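Local coordinates for protein putative NADP oxidoreductase BF3122 (Bacteroides fragilis, PDB 3D1L) that is a putative NADP-dependent oxidoreductase, probably binding its dinucleotide cofactor on an N-terminal Rossmann-type domain, with a substrate that remains unassigned, at residues F140-S145 with D165-Q170. Sequence-based numbering, arbitrary orientation. Where two conformers were deposited one is given.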
loop_
_atom_site.group_PDB
_atom_site.type_symbol
_atom_site.label_atom_id
_atom_site.label_comp_id
_atom_site.label_asym_id
_atom_site.label_seq_id
_atom_site.Cartn_x
_atom_site.Cartn_y
_atom_site.Cartn_z
ATOM N N PHE B 140 23.450 4.018 1.905
ATOM C CA PHE B 140 24.290 4.767 2.845
ATOM C C PHE B 140 25.532 4.016 3.265
ATOM O O PHE B 140 25.463 2.814 3.601
ATOM C CB PHE B 140 23.476 5.185 4.054
ATOM C CG PHE B 140 22.217 5.886 3.673
ATOM C CD1 PHE B 140 22.220 7.260 3.440
ATOM C CD2 PHE B 140 21.038 5.168 3.482
ATOM C CE1 PHE B 140 21.071 7.911 3.064
ATOM C CE2 PHE B 140 19.897 5.812 3.096
ATOM C CZ PHE B 140 19.910 7.186 2.890
ATOM N N ILE B 141 26.664 4.732 3.222
ATOM C CA ILE B 141 28.001 4.140 3.368
ATOM C C ILE B 141 28.740 4.830 4.488
ATOM O O ILE B 141 28.752 6.065 4.583
ATOM C CB ILE B 141 28.858 4.286 2.072
ATOM C CG1 ILE B 141 28.220 3.582 0.854
ATOM C CG2 ILE B 141 30.346 3.823 2.291
ATOM C CD1 ILE B 141 27.667 2.252 1.078
ATOM N N GLU B 142 29.338 4.011 5.339
ATOM C CA GLU B 142 30.281 4.449 6.361
ATOM C C GLU B 142 31.416 3.415 6.313
ATOM O O GLU B 142 31.163 2.245 5.997
ATOM C CB GLU B 142 29.583 4.434 7.727
ATOM C CG GLU B 142 30.023 5.517 8.697
ATOM C CD GLU B 142 29.411 5.321 10.073
ATOM O OE1 GLU B 142 28.540 4.435 10.205
ATOM O OE2 GLU B 142 29.789 6.048 11.022
ATOM N N ALA B 143 32.662 3.837 6.558
ATOM C CA ALA B 143 33.784 2.896 6.675
ATOM C C ALA B 143 34.893 3.414 7.593
ATOM O O ALA B 143 34.953 4.602 7.894
ATOM C CB ALA B 143 34.339 2.522 5.310
ATOM N N SER B 144 35.755 2.496 8.031
ATOM C CA SER B 144 36.893 2.775 8.930
ATOM C C SER B 144 37.977 3.688 8.355
ATOM O O SER B 144 38.809 4.194 9.100
ATOM C CB SER B 144 37.553 1.470 9.344
ATOM O OG SER B 144 37.883 0.733 8.177
ATOM N N SER B 145 37.984 3.879 7.040
ATOM C CA SER B 145 38.876 4.846 6.408
ATOM C C SER B 145 38.264 5.360 5.119
ATOM O O SER B 145 37.351 4.743 4.563
ATOM C CB SER B 145 40.235 4.206 6.104
ATOM O OG SER B 145 40.091 3.192 5.128
ATOM N N ASP B 165 27.265 9.174 1.639
ATOM C CA ASP B 165 28.046 9.003 2.856
ATOM C C ASP B 165 27.138 9.424 3.990
ATOM O O ASP B 165 26.575 10.532 3.981
ATOM C CB ASP B 165 29.239 9.957 2.864
ATOM C CG ASP B 165 30.275 9.623 1.813
ATOM O OD1 ASP B 165 31.021 8.661 2.021
ATOM O OD2 ASP B 165 30.362 10.336 0.785
ATOM N N ALA B 166 26.993 8.561 4.985
ATOM C CA ALA B 166 26.233 8.961 6.179
ATOM C C ALA B 166 26.827 8.325 7.434
ATOM O O ALA B 166 27.347 7.198 7.369
ATOM C CB ALA B 166 24.736 8.609 6.010
ATOM N N ASP B 167 26.802 9.039 8.553
ATOM C CA ASP B 167 27.259 8.557 9.868
ATOM C C ASP B 167 26.255 7.609 10.511
ATOM O O ASP B 167 25.099 7.534 10.063
ATOM C CB ASP B 167 27.432 9.742 10.814
ATOM C CG ASP B 167 28.738 10.457 10.614
ATOM O OD1 ASP B 167 29.564 9.978 9.797
ATOM O OD2 ASP B 167 28.945 11.492 11.285
ATOM N N SER B 168 26.654 6.945 11.597
ATOM C CA SER B 168 25.762 6.000 12.258
ATOM C C SER B 168 24.542 6.731 12.828
ATOM O O SER B 168 23.430 6.182 12.870
ATOM C CB SER B 168 26.503 5.203 13.334
ATOM O OG SER B 168 27.203 4.100 12.759
ATOM N N GLU B 169 24.785 7.986 13.225
ATOM C CA GLU B 169 23.792 8.866 13.822
ATOM C C GLU B 169 22.760 9.294 12.782
ATOM O O GLU B 169 21.570 9.125 12.993
ATOM C CB GLU B 169 24.486 10.071 14.495
ATOM C CG GLU B 169 23.531 11.133 15.048
ATOM C CD GLU B 169 24.199 12.100 16.036
ATOM O OE1 GLU B 169 25.453 12.237 16.021
ATOM O OE2 GLU B 169 23.464 12.738 16.834
ATOM N N GLN B 170 23.203 9.823 11.649
ATOM C CA GLN B 170 22.275 10.090 10.546
ATOM C C GLN B 170 21.505 8.826 10.156
ATOM O O GLN B 170 20.322 8.899 9.844
ATOM C CB GLN B 170 23.003 10.618 9.310
ATOM C CG GLN B 170 23.606 12.039 9.369
ATOM C CD GLN B 170 24.566 12.290 8.193
ATOM O OE1 GLN B 170 25.378 11.425 7.860
ATOM N NE2 GLN B 170 24.453 13.455 7.552
HETATM O O HOH W 1 30.846 7.829 4.807
#
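The carboxylate oxygen OE1 of E142 is gripped by two groups: the hydroxyl of S168, which donates from OG at 2.9 Å to the syn lone pair of OE1, and the guanidinium of R171, one turn into the helix, which forms a salt bridge with it. R171 also bonds S168 OG, as does the backbone N of M107, so acid, hydroxyl and guanidinium make a closed polar cluster. E142 reaches it with CD anti to CA (chi2 -173°), its CG passing 3.4 Å from the carbonyl O of A166. The other oxygen, OE2, takes a weak, bent bond from the backbone N of S168 (3.3 Å). A carboxylate at the first turn of helix 168-198 would be favoured by the helix dipole.

One residue earlier on the strand, the backbones meet in parallel at I141 and D165. The carbonyl O of I141 accepts from A166 N at 3.1 Å, receives a CA-H contact from D165, and is also bonded by a water that bridges to D165 OD1, while D165 OD2 pairs with K153 of helix 146-157. CB of A166 lies obliquely against the F140 ring, 3.8 Å from CD1, and F140 also packs on V205 of the second subunit. Strand 139-143, helix 146-157 and strand 163-165 thus form a right-handed beta-alpha-beta crossover, whose short last strand ends the sheet within this chain and leads directly into the long helix 168-198.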